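Side-chain contacts in dally-like, isoform A (Drosophila melanogaster, PDB 6XTZ), which binds Wnt and Hedgehog proteins as a glypican, probably at the cell surface, and shields the palmitoleate lipid of Wnt so that signalling can reach a distance: residues A[187-190]-A[191-195]; A[287-290]-A[291-294]; A[497-500]-A[501-504]. The protein carries 5 engineered substitutions. One frame throughout, in Å; residues are numbered along the deposited sequence.

Interaction 1 of 3, residues A[187-190]-A[191-195]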
ATOM      1  N   ASP A 187       5.651  12.703 -30.146  1.00 59.37           N
ATOM      2  CA  ASP A 187       6.291  11.619 -29.407  1.00 54.72           C
ATOM      3  C   ASP A 187       6.597  12.029 -27.972  1.00 50.09           C
ATOM      4  O   ASP A 187       6.387  11.244 -27.040  1.00 49.46           O
ATOM      5  CB  ASP A 187       7.566  11.175 -30.123  1.00 64.65           C
ATOM      6  CG  ASP A 187       7.281  10.488 -31.445  1.00 77.12           C
ATOM      7  OD1 ASP A 187       6.236   9.812 -31.552  1.00 81.51           O
ATOM      8  OD2 ASP A 187       8.101  10.625 -32.377  1.00 82.53           O
ATOM      9  N   LYS A 188       7.095  13.252 -27.772  1.00 47.09           N
ATOM     10  CA  LYS A 188       7.365  13.716 -26.415  1.00 48.38           C
ATOM     11  C   LYS A 188       6.078  13.837 -25.612  1.00 48.95           C
ATOM     12  O   LYS A 188       6.049  13.519 -24.417  1.00 47.84           O
ATOM     13  CB  LYS A 188       8.105  15.053 -26.450  1.00 49.05           C
ATOM     14  CG  LYS A 188       9.559  14.957 -26.888  1.00 55.61           C
ATOM     15  CD  LYS A 188      10.216  16.328 -26.902  1.00 55.44           C
ATOM     16  CE  LYS A 188      11.705  16.231 -27.195  1.00 62.87           C
ATOM     17  NZ  LYS A 188      12.437  15.494 -26.131  1.00 68.93           N
ATOM     18  N   LEU A 189       4.998  14.289 -26.251  1.00 48.46           N
ATOM     19  CA  LEU A 189       3.732  14.439 -25.544  1.00 47.34           C
ATOM     20  C   LEU A 189       3.095  13.085 -25.257  1.00 47.35           C
ATOM     21  O   LEU A 189       2.490  12.889 -24.197  1.00 42.78           O
ATOM     22  CB  LEU A 189       2.784  15.323 -26.354  1.00 45.69           C
ATOM     23  CG  LEU A 189       1.459  15.713 -25.697  1.00 47.66           C
ATOM     24  CD1 LEU A 189       1.702  16.502 -24.421  1.00 48.02           C
ATOM     25  CD2 LEU A 189       0.604  16.511 -26.666  1.00 55.25           C
ATOM     26  N   SER A 190       3.225  12.135 -26.187  1.00 48.11           N
ATOM     27  CA  SER A 190       2.632  10.817 -25.986  1.00 47.49           C
ATOM     28  C   SER A 190       3.274  10.092 -24.810  1.00 44.04           C
ATOM     29  O   SER A 190       2.586   9.414 -24.039  1.00 47.89           O
ATOM     30  CB  SER A 190       2.759   9.981 -27.258  1.00 50.06           C
ATOM     31  OG  SER A 190       2.054  10.575 -28.332  1.00 61.96           O
ATOM     32  N   VAL A 191       4.593  10.220 -24.657  1.00 40.18           N
ATOM     33  CA  VAL A 191       5.275   9.543 -23.559  1.00 47.34           C
ATOM     34  C   VAL A 191       4.926  10.197 -22.229  1.00 47.98           C
ATOM     35  O   VAL A 191       4.666   9.509 -21.234  1.00 39.97           O
ATOM     36  CB  VAL A 191       6.795   9.526 -23.801  1.00 46.76           C
ATOM     37  CG1 VAL A 191       7.506   8.876 -22.626  1.00 46.48           C
ATOM     38  CG2 VAL A 191       7.114   8.789 -25.086  1.00 44.14           C
ATOM     39  N   GLN A 192       4.910  11.533 -22.187  1.00 46.15           N
ATOM     40  CA  GLN A 192       4.589  12.225 -20.943  1.00 49.11           C
ATOM     41  C   GLN A 192       3.152  11.965 -20.510  1.00 50.07           C
ATOM     42  O   GLN A 192       2.874  11.899 -19.306  1.00 46.06           O
ATOM     43  CB  GLN A 192       4.844  13.723 -21.095  1.00 51.30           C
ATOM     44  CG  GLN A 192       6.317  14.073 -21.261  1.00 66.24           C
ATOM     45  CD  GLN A 192       6.548  15.550 -21.522  1.00 78.60           C
ATOM     46  OE1 GLN A 192       5.632  16.364 -21.409  1.00 84.42           O
ATOM     47  NE2 GLN A 192       7.777  15.901 -21.879  1.00 79.10           N
ATOM     48  N   ILE A 193       2.231  11.809 -21.463  1.00 47.38           N
ATOM     49  CA  ILE A 193       0.861  11.447 -21.113  1.00 41.14           C
ATOM     50  C   ILE A 193       0.800  10.007 -20.619  1.00 45.73           C
ATOM     51  O   ILE A 193       0.145   9.707 -19.612  1.00 46.38           O
ATOM     52  CB  ILE A 193      -0.075  11.675 -22.313  1.00 40.79           C
ATOM     53  CG1 ILE A 193      -0.243  13.171 -22.588  1.00 40.62           C
ATOM     54  CG2 ILE A 193      -1.429  11.021 -22.073  1.00 36.33           C
ATOM     55  CD1 ILE A 193      -1.135  13.474 -23.772  1.00 42.71           C
ATOM     56  N   LYS A 194       1.484   9.095 -21.314  1.00 46.01           N
ATOM     57  CA  LYS A 194       1.468   7.691 -20.919  1.00 43.32           C
ATOM     58  C   LYS A 194       2.059   7.505 -19.528  1.00 45.73           C
ATOM     59  O   LYS A 194       1.473   6.825 -18.678  1.00 38.56           O
ATOM     60  CB  LYS A 194       2.224   6.853 -21.953  1.00 41.30           C
ATOM     61  CG  LYS A 194       2.335   5.371 -21.615  1.00 41.64           C
ATOM     62  CD  LYS A 194       3.708   5.029 -21.053  1.00 39.83           C
ATOM     63  CE  LYS A 194       3.878   3.536 -20.873  1.00 48.41           C
ATOM     64  NZ  LYS A 194       5.198   3.204 -20.262  1.00 52.28           N
ATOM     65  N   ARG A 195       3.224   8.109 -19.275  1.00 45.96           N
ATOM     66  CA  ARG A 195       3.829   8.020 -17.948  1.00 44.72           C
ATOM     67  C   ARG A 195       2.890   8.556 -16.878  1.00 45.25           C
ATOM     68  O   ARG A 195       2.778   7.977 -15.791  1.00 45.95           O
ATOM     69  CB  ARG A 195       5.147   8.791 -17.914  1.00 44.64           C
ATOM     70  CG  ARG A 195       6.273   8.196 -18.734  1.00 50.12           C
ATOM     71  CD  ARG A 195       7.409   9.199 -18.816  1.00 56.71           C
ATOM     72  NE  ARG A 195       8.635   8.634 -19.369  1.00 60.46           N
ATOM     73  CZ  ARG A 195       9.754   9.327 -19.540  1.00 59.79           C
ATOM     74  NH1 ARG A 195       9.798  10.608 -19.200  1.00 50.73           N
ATOM     75  NH2 ARG A 195      10.832   8.742 -20.045  1.00 67.61           N
TER
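L189 and I193 meet one helical turn apart on helix 185-216, where CG of L189 lies 3.9 Å from CD1 of I193 and the two side chains cross obliquely. The extended chain of I193 (CD1 anti to CA, chi2 179°) runs back over the preceding turn, bringing its CG1 to 3.2 Å from the backbone O of L189. The same carbonyl receives I193 N at 3.0 Å, one of four successive i to i+4 bonds that run from D187-V191 to S190-K194. Two further side chains rest on carbonyls in the same way: CG2 of V191 sits 3.2 Å from D187 O, and CG of Q192 lies 3.2 Å from K188 O before its chain continues outward to the amide.

Further out, S190 turns its hydroxyl back to the carbonyl of P186, which satisfies a buried polar atom; its small size lets it pack against M143 and F147 of helix 139-158. D187 forms a salt bridge with K180. K194, bent at chi2, lays its chain on L139 and L140 and reaches G539 O through a weak hydrogen bond, while K299 of helix 296-322 touches L189 and Q192. The helix thus separates its chemistry by face: L189 and I193 turn branched hydrocarbon to the bound O-palmitoleoyl serine, an apolar surface consistent with holding a lipid chain.

Interaction 2 of 3, residues A[287-290]-A[291-294]. With O18 (O-palmitoleoyl serine), chain H.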
ATOM      1  N   PHE A 287       5.720  13.806 -13.592  1.00 49.73           N
ATOM      2  CA  PHE A 287       4.615  13.052 -14.164  1.00 43.97           C
ATOM      3  C   PHE A 287       3.259  13.688 -13.890  1.00 45.65           C
ATOM      4  O   PHE A 287       2.231  13.071 -14.184  1.00 50.12           O
ATOM      5  CB  PHE A 287       4.628  11.612 -13.644  1.00 42.87           C
ATOM      6  CG  PHE A 287       5.762  10.776 -14.178  1.00 43.48           C
ATOM      7  CD1 PHE A 287       6.678  11.304 -15.075  1.00 44.32           C
ATOM      8  CD2 PHE A 287       5.900   9.454 -13.790  1.00 42.95           C
ATOM      9  CE1 PHE A 287       7.717  10.532 -15.563  1.00 45.80           C
ATOM     10  CE2 PHE A 287       6.934   8.678 -14.276  1.00 46.23           C
ATOM     11  CZ  PHE A 287       7.843   9.216 -15.162  1.00 48.29           C
ATOM     12  N   ASN A 288       3.233  14.895 -13.332  1.00 42.41           N
ATOM     13  CA  ASN A 288       1.967  15.553 -13.038  1.00 48.12           C
ATOM     14  C   ASN A 288       1.205  15.826 -14.329  1.00 50.77           C
ATOM     15  O   ASN A 288       1.752  16.386 -15.283  1.00 49.51           O
ATOM     16  CB  ASN A 288       2.213  16.853 -12.274  1.00 55.64           C
ATOM     17  CG  ASN A 288       0.956  17.393 -11.622  1.00 60.99           C
ATOM     18  OD1 ASN A 288      -0.094  17.492 -12.255  1.00 63.04           O
ATOM     19  ND2 ASN A 288       1.055  17.733 -10.341  1.00 59.15           N
ATOM     20  N   ILE A 289      -0.068  15.423 -14.353  1.00 54.90           N
ATOM     21  CA  ILE A 289      -0.874  15.572 -15.558  1.00 54.93           C
ATOM     22  C   ILE A 289      -1.128  17.038 -15.887  1.00 56.44           C
ATOM     23  O   ILE A 289      -1.468  17.365 -17.030  1.00 54.15           O
ATOM     24  CB  ILE A 289      -2.197  14.797 -15.406  1.00 52.34           C
ATOM     25  CG1 ILE A 289      -2.850  14.574 -16.771  1.00 57.28           C
ATOM     26  CG2 ILE A 289      -3.147  15.529 -14.470  1.00 50.21           C
ATOM     27  CD1 ILE A 289      -1.964  13.855 -17.763  1.00 61.78           C
ATOM     28  N   VAL A 290      -0.964  17.937 -14.915  1.00 59.75           N
ATOM     29  CA  VAL A 290      -1.122  19.360 -15.192  1.00 63.65           C
ATOM     30  C   VAL A 290       0.079  19.891 -15.966  1.00 66.09           C
ATOM     31  O   VAL A 290      -0.049  20.837 -16.754  1.00 64.25           O
ATOM     32  CB  VAL A 290      -1.344  20.131 -13.877  1.00 68.93           C
ATOM     33  CG1 VAL A 290      -1.598  21.604 -14.146  1.00 75.52           C
ATOM     34  CG2 VAL A 290      -2.506  19.528 -13.102  1.00 69.36           C
ATOM     35  N   MET A 291       1.254  19.287 -15.777  1.00 68.89           N
ATOM     36  CA  MET A 291       2.466  19.747 -16.441  1.00 76.84           C
ATOM     37  C   MET A 291       2.470  19.474 -17.939  1.00 81.19           C
ATOM     38  O   MET A 291       3.307  20.039 -18.649  1.00 88.37           O
ATOM     39  CB  MET A 291       3.695  19.098 -15.802  1.00 86.12           C
ATOM     40  CG  MET A 291       3.878  19.432 -14.330  1.00 95.55           C
ATOM     41  SD  MET A 291       4.025  21.204 -14.030  1.00105.06           S
ATOM     42  CE  MET A 291       5.492  21.591 -14.983  1.00103.64           C
ATOM     43  N   VAL A 292       1.565  18.627 -18.436  1.00 82.68           N
ATOM     44  CA  VAL A 292       1.486  18.353 -19.867  1.00 86.18           C
ATOM     45  C   VAL A 292       0.370  19.131 -20.552  1.00 87.67           C
ATOM     46  O   VAL A 292       0.355  19.204 -21.792  1.00 86.23           O
ATOM     47  CB  VAL A 292       1.311  16.844 -20.142  1.00 86.14           C
ATOM     48  CG1 VAL A 292       2.359  16.041 -19.383  1.00 84.58           C
ATOM     49  CG2 VAL A 292      -0.092  16.392 -19.773  1.00 85.22           C
ATOM     50  N   VAL A 293      -0.554  19.720 -19.795  1.00 89.91           N
ATOM     51  CA  VAL A 293      -1.656  20.477 -20.372  1.00 87.78           C
ATOM     52  C   VAL A 293      -1.512  21.981 -20.169  1.00 85.30           C
ATOM     53  O   VAL A 293      -2.114  22.750 -20.935  1.00 84.68           O
ATOM     54  CB  VAL A 293      -3.013  19.995 -19.819  1.00 88.25           C
ATOM     55  CG1 VAL A 293      -3.277  18.561 -20.248  1.00 87.67           C
ATOM     56  CG2 VAL A 293      -3.036  20.116 -18.305  1.00 88.86           C
ATOM     57  N   GLU A 294      -0.753  22.425 -19.167  1.00 84.88           N
ATOM     58  CA  GLU A 294      -0.493  23.855 -19.017  1.00 87.90           C
ATOM     59  C   GLU A 294       0.236  24.443 -20.220  1.00 87.05           C
ATOM     60  O   GLU A 294      -0.225  25.469 -20.749  1.00 89.42           O
ATOM     61  CB  GLU A 294       0.275  24.112 -17.716  1.00 94.29           C
ATOM     62  CG  GLU A 294      -0.585  24.114 -16.467  1.00103.08           C
ATOM     63  CD  GLU A 294      -1.080  25.500 -16.105  1.00110.19           C
ATOM     64  OE1 GLU A 294      -1.653  25.660 -15.006  1.00112.03           O
ATOM     65  OE2 GLU A 294      -0.890  26.433 -16.915  1.00112.42           O
TER
HETATM   66  CA  O18 H 707      -6.636  22.595 -12.867  1.00 92.73           C
HETATM   67  CB  O18 H 707      -7.513  22.348 -14.083  1.00 93.70           C
HETATM   68  C1  O18 H 707      -7.053  21.517 -16.252  1.00 89.14           C
HETATM   69  C2  O18 H 707      -6.351  20.443 -17.027  1.00 85.44           C
HETATM   70  C3  O18 H 707      -6.583  19.042 -16.477  1.00 81.25           C
HETATM   71  C4  O18 H 707      -6.076  17.956 -17.414  1.00 77.07           C
HETATM   72  C5  O18 H 707      -6.421  16.541 -16.978  1.00 70.80           C
HETATM   73  C6  O18 H 707      -6.053  15.478 -18.003  1.00 68.05           C
HETATM   74  C7  O18 H 707      -6.756  15.637 -19.339  1.00 65.96           C
HETATM   75  C8  O18 H 707      -6.360  14.592 -20.380  1.00 63.23           C
HETATM   76  C9  O18 H 707      -4.923  14.679 -20.792  1.00 63.83           C
HETATM   77  C10 O18 H 707      -4.473  15.059 -21.972  1.00 63.81           C
HETATM   78  C11 O18 H 707      -5.305  15.485 -23.142  1.00 68.67           C
HETATM   79  C12 O18 H 707      -4.535  15.487 -24.461  1.00 73.19           C
HETATM   80  C13 O18 H 707      -5.340  16.009 -25.641  1.00 75.23           C
HETATM   81  C14 O18 H 707      -4.601  15.963 -26.971  1.00 73.23           C
HETATM   82  C15 O18 H 707      -3.328  16.785 -27.010  1.00 73.60           C
HETATM   83  C16 O18 H 707      -2.669  16.794 -28.372  1.00 72.86           C
HETATM   84  C   O18 H 707      -6.751  21.280 -12.097  1.00 90.60           C
HETATM   85  N   O18 H 707      -5.259  22.867 -13.242  1.00 91.58           N
HETATM   86  OG  O18 H 707      -6.869  21.377 -14.938  1.00 92.25           O
HETATM   87  O11 O18 H 707      -7.705  22.400 -16.742  1.00 86.85           O
HETATM   88  O   O18 H 707      -7.027  21.280 -10.900  1.00 90.16           O
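The backbone O of V290 accepts two hydrogen bonds from E294 and V293 that arrive from quite different directions. E294 N, at 3.0 Å from V290 O, comes nearly along the C=O axis as in an ordinary helical turn, whereas V293 N, at 3.3 Å from the same oxygen, stands above the carbonyl plane, 69° out of it. Such shared acceptance fits a short, weakly bonded helix that mixes i to i+3 and i to i+4 bonds. M291 N reaches N288 O in a similar three-residue step.

The entry to this turn is set by N288. Its OD1 takes V290 N at 2.8 Å in a nearly straight capping bond (165° at the hydrogen), and its ND2 donates to D443, so both ends of the amide are used and its rotation is fixed. Asparagine suits the place because one short group can accept and donate at once. M291 folds its CG against CB of N288 and sends its thioether outward.

Apolar branches do the rest. CG1 of V290 lies alongside CG of E294 at 3.6 Å, both chains pointing the same way. CD1 of I289 touches CG2 of V292 at 3.7 Å; with V292 CG1 anti to the carbonyl carbon (chi1 -51°), CG2 is left between the backbone N and the carbonyl carbon, 3.2 Å from I289 O. I289, V290 and V293 line the pocket of bound O-palmitoleoyl serine: CG1 of I289 meets C6 at 3.5 Å and CG2 of V293 meets C2 at 3.6 Å, while V290 borders the serine amine.

With I289 on F91 and V293 on F102 of helix 51-110, and I289 on S196 and F197 and V292 on Q192 of helix 185-216, the segment sits between two long helices.

Interaction 3 of 3, residues A[497-500]-A[501-504]; sequences TTEH and GSNP
G501 follows H500 where the chain turns back on itself, and its phi of 117° would drive a side chain into the carbonyl O of H500; with only hydrogens on CA, glycine fits. Its backbone N lies 3.4 Å from ND1 of H500 but at a poor angle, and it donates instead to H260. The ring of H500 stacks on H263.

S502 comes next, its OG 3.3 Å from CB of E499. The hydroxyl is placed between backbone N and carbonyl carbon, and the glutamate chain bends away from it, leaving its carboxylate at the exposed surface.

The two arms, 159° apart in direction, are bridged by no hydrogen bond; the first contains an ST turn, in which T497 OG1 accepts E499 N at 3.3 Å along a nearly straight line (168°). The loop joins helix 459-467 to helix 513-538 in the glypican chain.

N503 crosses T497 at about a right angle, with ND2 3.4 Å from the methyl CG2. That nitrogen donates to N253 O and OD1 accepts from E505 N, so the amide plane is held at both ends. P504 then presents CD to CG2 of T497 at 3.8 Å, an apolar CH2 for a methyl. A serine in place of T497 would lack CG2, and would probably leave a gap beside the N503 amide and the P504 ring while keeping a hydroxyl for E499.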
ATOM      1  N   THR A 497      14.805  -9.382  19.240  1.00 60.36           N
ATOM      2  CA  THR A 497      15.264 -10.197  18.127  1.00 65.04           C
ATOM      3  C   THR A 497      14.780  -9.635  16.796  1.00 71.77           C
ATOM      4  O   THR A 497      13.720  -9.010  16.704  1.00 78.68           O
ATOM      5  CB  THR A 497      14.781 -11.640  18.283  1.00 62.13           C
ATOM      6  OG1 THR A 497      15.162 -12.402  17.131  1.00 64.30           O
ATOM      7  CG2 THR A 497      13.268 -11.684  18.437  1.00 58.00           C
ATOM      8  N   THR A 498      15.584  -9.862  15.754  1.00 72.95           N
ATOM      9  CA  THR A 498      15.222  -9.499  14.391  1.00 75.42           C
ATOM     10  C   THR A 498      15.382 -10.673  13.432  1.00 78.82           C
ATOM     11  O   THR A 498      15.324 -10.474  12.212  1.00 77.04           O
ATOM     12  CB  THR A 498      16.060  -8.313  13.897  1.00 77.02           C
ATOM     13  OG1 THR A 498      17.453  -8.628  14.013  1.00 81.30           O
ATOM     14  CG2 THR A 498      15.754  -7.065  14.714  1.00 75.77           C
ATOM     15  N   GLU A 499      15.581 -11.881  13.950  1.00 82.64           N
ATOM     16  CA  GLU A 499      15.789 -13.046  13.106  1.00 89.05           C
ATOM     17  C   GLU A 499      14.484 -13.469  12.437  1.00 83.61           C
ATOM     18  O   GLU A 499      13.385 -13.099  12.858  1.00 81.31           O
ATOM     19  CB  GLU A 499      16.353 -14.206  13.929  1.00 97.37           C
ATOM     20  CG  GLU A 499      17.644 -13.877  14.659  1.00105.64           C
ATOM     21  CD  GLU A 499      18.819 -13.709  13.717  1.00115.08           C
ATOM     22  OE1 GLU A 499      18.989 -14.561  12.820  1.00118.90           O
ATOM     23  OE2 GLU A 499      19.569 -12.722  13.870  1.00118.57           O
ATOM     24  N   HIS A 500      14.623 -14.261  11.379  1.00 81.90           N
ATOM     25  CA  HIS A 500      13.491 -14.806  10.636  1.00 80.40           C
ATOM     26  C   HIS A 500      13.486 -16.316  10.845  1.00 80.72           C
ATOM     27  O   HIS A 500      14.259 -17.043  10.217  1.00 85.12           O
ATOM     28  CB  HIS A 500      13.583 -14.444   9.157  1.00 81.93           C
ATOM     29  CG  HIS A 500      12.413 -14.905   8.343  1.00 90.05           C
ATOM     30  ND1 HIS A 500      11.255 -15.397   8.908  1.00 92.88           N
ATOM     31  CD2 HIS A 500      12.223 -14.946   7.003  1.00 92.17           C
ATOM     32  CE1 HIS A 500      10.403 -15.721   7.951  1.00 92.29           C
ATOM     33  NE2 HIS A 500      10.967 -15.458   6.786  1.00 91.35           N
ATOM     34  N   GLY A 501      12.616 -16.784  11.735  1.00 78.18           N
ATOM     35  CA  GLY A 501      12.475 -18.200  12.014  1.00 76.03           C
ATOM     36  C   GLY A 501      12.827 -18.610  13.427  1.00 74.13           C
ATOM     37  O   GLY A 501      12.695 -19.793  13.759  1.00 69.98           O
ATOM     38  N   SER A 502      13.274 -17.681  14.270  1.00 73.40           N
ATOM     39  CA  SER A 502      13.639 -17.990  15.643  1.00 69.19           C
ATOM     40  C   SER A 502      13.249 -16.826  16.539  1.00 69.70           C
ATOM     41  O   SER A 502      13.014 -15.706  16.075  1.00 71.18           O
ATOM     42  CB  SER A 502      15.140 -18.282  15.777  1.00 69.26           C
ATOM     43  OG  SER A 502      15.914 -17.129  15.493  1.00 70.05           O
ATOM     44  N   ASN A 503      13.184 -17.113  17.842  1.00 61.15           N
ATOM     45  CA  ASN A 503      12.822 -16.142  18.861  1.00 53.34           C
ATOM     46  C   ASN A 503      13.278 -16.692  20.200  1.00 51.96           C
ATOM     47  O   ASN A 503      13.098 -17.892  20.450  1.00 50.05           O
ATOM     48  CB  ASN A 503      11.311 -15.881  18.875  1.00 52.77           C
ATOM     49  CG  ASN A 503      10.924 -14.735  19.789  1.00 50.84           C
ATOM     50  OD1 ASN A 503      10.933 -14.870  21.012  1.00 50.44           O
ATOM     51  ND2 ASN A 503      10.569 -13.602  19.197  1.00 49.49           N
ATOM     52  N   PRO A 504      13.866 -15.870  21.074  1.00 52.91           N
ATOM     53  CA  PRO A 504      14.352 -16.394  22.362  1.00 52.47           C
ATOM     54  C   PRO A 504      13.253 -16.944  23.253  1.00 52.64           C
ATOM     55  O   PRO A 504      13.545 -17.755  24.140  1.00 52.13           O
ATOM     56  CB  PRO A 504      15.031 -15.175  23.006  1.00 55.34           C
ATOM     57  CG  PRO A 504      15.312 -14.243  21.872  1.00 63.04           C
ATOM     58  CD  PRO A 504      14.203 -14.449  20.891  1.00 61.33           C
TER

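Interactions 1 and 2 belong to one site: their centres are 10 Å apart, and they touch where R195 packs on F287 and Q192 on V292. Interaction 1 comes first along the chain, on helix 185-216, and interaction 2 follows in the short turn 290-293; together they contribute L189, I289, V290 and V293 to the pocket of O-palmitoleoyl serine. Interaction 3, the last in sequence, lies about 48 Å from either centre, on the opposite side of the chain's middle, in a loop between helix 459-467 and helix 513-538. The elongated helical protein thus keeps its lipid-shielding site well apart from this surface loop.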